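Kinesin-like protein Nod (Drosophila melanogaster, PDB 3PXN) is required for meiotic segregation of non-exchange chromosomes and is a kinesin-family ATPase that probably acts as a microtubule motor. Local coordinates at residues T106-S111 and L309-P314. Residues are numbered along the deposited sequence; the frame is centred on the assembly and turned at random.
With MN (manganese (II) ion), chain B; ADP (adenosine-5'-diphosphate), chain C.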
loop_
_atom_site.group_PDB
_atom_site.type_symbol
_atom_site.label_atom_id
_atom_site.label_comp_id
_atom_site.label_asym_id
_atom_site.label_seq_id
_atom_site.Cartn_x
_atom_site.Cartn_y
_atom_site.Cartn_z
ATOM N N THR A 106 11.546 -7.864 5.144
ATOM C CA THR A 106 12.157 -6.590 4.783
ATOM C C THR A 106 11.475 -5.366 5.413
ATOM O O THR A 106 11.820 -4.234 5.106
ATOM C CB THR A 106 12.214 -6.434 3.233
ATOM O OG1 THR A 106 10.914 -6.643 2.668
ATOM C CG2 THR A 106 13.190 -7.445 2.648
ATOM N N GLY A 107 10.512 -5.607 6.294
ATOM C CA GLY A 107 9.832 -4.522 6.980
ATOM C C GLY A 107 8.538 -4.049 6.349
ATOM O O GLY A 107 8.087 -2.940 6.596
ATOM N N LYS A 108 7.922 -4.886 5.528
ATOM C CA LYS A 108 6.690 -4.471 4.880
ATOM C C LYS A 108 5.558 -4.301 5.884
ATOM O O LYS A 108 4.956 -3.240 5.965
ATOM C CB LYS A 108 6.280 -5.479 3.822
ATOM C CG LYS A 108 7.269 -5.595 2.702
ATOM C CD LYS A 108 6.854 -6.664 1.721
ATOM C CE LYS A 108 6.790 -8.011 2.415
ATOM N NZ LYS A 108 6.596 -9.071 1.403
ATOM N N SER A 109 5.255 -5.335 6.655
ATOM C CA SER A 109 4.175 -5.219 7.622
ATOM C C SER A 109 4.453 -4.158 8.665
ATOM O O SER A 109 3.549 -3.448 9.105
ATOM C CB SER A 109 3.928 -6.550 8.291
ATOM O OG SER A 109 3.056 -7.305 7.483
ATOM N N TYR A 110 5.714 -4.048 9.039
ATOM C CA TYR A 110 6.147 -3.068 10.009
ATOM C C TYR A 110 5.902 -1.674 9.458
ATOM O O TYR A 110 5.381 -0.794 10.153
ATOM C CB TYR A 110 7.640 -3.246 10.267
ATOM C CG TYR A 110 8.279 -2.146 11.081
ATOM C CD1 TYR A 110 8.193 -2.144 12.482
ATOM C CD2 TYR A 110 8.982 -1.112 10.457
ATOM C CE1 TYR A 110 8.798 -1.145 13.239
ATOM C CE2 TYR A 110 9.584 -0.101 11.206
ATOM C CZ TYR A 110 9.488 -0.127 12.595
ATOM O OH TYR A 110 10.082 0.874 13.324
ATOM N N SER A 111 6.297 -1.476 8.203
ATOM C CA SER A 111 6.137 -0.198 7.531
ATOM C C SER A 111 4.692 0.239 7.378
ATOM O O SER A 111 4.372 1.394 7.649
ATOM C CB SER A 111 6.809 -0.241 6.154
ATOM O OG SER A 111 8.222 -0.331 6.297
ATOM N N LEU A 309 5.963 0.912 -2.177
ATOM C CA LEU A 309 7.035 0.934 -1.205
ATOM C C LEU A 309 7.760 -0.392 -1.377
ATOM O O LEU A 309 7.264 -1.446 -0.967
ATOM C CB LEU A 309 6.526 1.067 0.228
ATOM C CG LEU A 309 7.660 1.005 1.272
ATOM C CD1 LEU A 309 8.532 2.256 1.129
ATOM C CD2 LEU A 309 7.147 0.912 2.697
ATOM N N ALA A 310 8.926 -0.324 -2.010
ATOM C CA ALA A 310 9.762 -1.482 -2.254
ATOM C C ALA A 310 10.653 -1.676 -1.034
ATOM O O ALA A 310 11.526 -0.868 -0.771
ATOM C CB ALA A 310 10.598 -1.252 -3.497
ATOM N N CYS A 311 10.416 -2.725 -0.260
ATOM C CA CYS A 311 11.241 -2.963 0.914
ATOM C C CYS A 311 12.320 -3.935 0.475
ATOM O O CYS A 311 12.047 -4.883 -0.259
ATOM C CB CYS A 311 10.413 -3.577 2.023
ATOM S SG CYS A 311 9.022 -2.589 2.395
ATOM N N ILE A 312 13.562 -3.679 0.860
ATOM C CA ILE A 312 14.661 -4.558 0.457
ATOM C C ILE A 312 15.607 -4.911 1.587
ATOM O O ILE A 312 15.696 -4.191 2.579
ATOM C CB ILE A 312 15.521 -3.953 -0.708
ATOM C CG1 ILE A 312 16.055 -2.570 -0.320
ATOM C CG2 ILE A 312 14.689 -3.897 -2.014
ATOM C CD1 ILE A 312 16.849 -1.860 -1.406
ATOM N N SER A 313 16.303 -6.035 1.436
ATOM C CA SER A 313 17.258 -6.489 2.446
ATOM C C SER A 313 18.636 -5.919 2.134
ATOM O O SER A 313 19.004 -5.776 0.978
ATOM C CB SER A 313 17.336 -8.014 2.465
ATOM O OG SER A 313 18.277 -8.468 3.430
ATOM N N PRO A 314 19.403 -5.551 3.166
ATOM C CA PRO A 314 20.737 -5.002 2.925
ATOM C C PRO A 314 21.771 -6.132 2.902
ATOM O O PRO A 314 22.954 -5.896 2.658
ATOM C CB PRO A 314 20.934 -4.082 4.119
ATOM C CG PRO A 314 20.323 -4.896 5.214
ATOM C CD PRO A 314 19.014 -5.358 4.576
HETATM MN MN MN B . 4.402 -9.245 6.483
HETATM P PB ADP C . 7.735 -8.564 6.465
HETATM O O1B ADP C . 8.075 -7.912 5.187
HETATM O O2B ADP C . 6.295 -8.081 6.948
HETATM O O3B ADP C . 7.687 -10.232 6.189
HETATM P PA ADP C . 8.293 -7.482 8.888
HETATM O O1A ADP C . 7.603 -6.234 8.504
HETATM O O2A ADP C . 7.250 -8.504 9.612
HETATM O O3A ADP C . 8.881 -8.200 7.538
HETATM O "O5'" ADP C . 9.500 -7.136 9.822
HETATM C "C5'" ADP C . 10.141 -8.347 10.240
HETATM C "C4'" ADP C . 10.783 -8.044 11.563
HETATM O "O4'" ADP C . 11.765 -6.979 11.388
HETATM C "C3'" ADP C . 9.717 -7.567 12.613
HETATM O "O3'" ADP C . 10.121 -7.782 13.938
HETATM C "C2'" ADP C . 9.917 -6.004 12.434
HETATM O "O2'" ADP C . 9.598 -5.299 13.649
HETATM C "C1'" ADP C . 11.448 -5.848 12.231
HETATM N N9 ADP C . 11.730 -4.623 11.506
HETATM C C8 ADP C . 11.580 -4.455 10.128
HETATM N N7 ADP C . 11.782 -3.199 9.788
HETATM C C5 ADP C . 12.249 -2.540 10.867
HETATM C C6 ADP C . 12.641 -1.200 11.120
HETATM N N6 ADP C . 12.742 -0.299 10.074
HETATM N N1 ADP C . 12.916 -0.822 12.397
HETATM C C2 ADP C . 12.954 -1.715 13.385
HETATM N N3 ADP C . 12.574 -2.978 13.188
HETATM C C4 ADP C . 12.191 -3.424 11.998
#
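The phenol ring of Tyr110 lies with one face over the adenine of ADP, whose C5 sits 3.5 Å above the ring plane, displaced toward the rim; at the ring's far end OH is hydrogen-bonded to His124 ND1. CG stands anti to the backbone N (chi1 170°), which swings the ring off the helix toward the base. A serine here would probably leave that face of the adenine without its flat partner and the base freer to shift. Where the two segments meet, Thr106 and Cys311 pack side by side: Thr106 OG1, which is hydrogen-bonded to Gln103 O, touches Cys311 CB at 3.2 Å, while its methyl CG2 rests on the backbone at Ser313 N. The small Cys311 presents its SG to the aliphatic CG of Lys108, 3.5 Å away. This is the P-loop of the kinesin motor domain, laid against the end of central strand 305-312. Gly107, at the N-cap, suits its positive phi: a CB there would press on the preceding carbonyl O and on adenine N7. The amides of Lys108, Ser109 and Tyr110 then grip the phosphate oxygens, and Ser109, whose hydroxyl oxygen OG can act as a ligand, binds manganese at 2.6 Å beside ADP O2B. One turn after Gly107, Ser111 CB meets Leu309 CD2 at 3.7 Å, and Ser111 OG and N close on Gly107 O from opposite faces of its carbonyl plane, with OG 2.6 Å away and also hydrogen-bonded to Arg29 NH1.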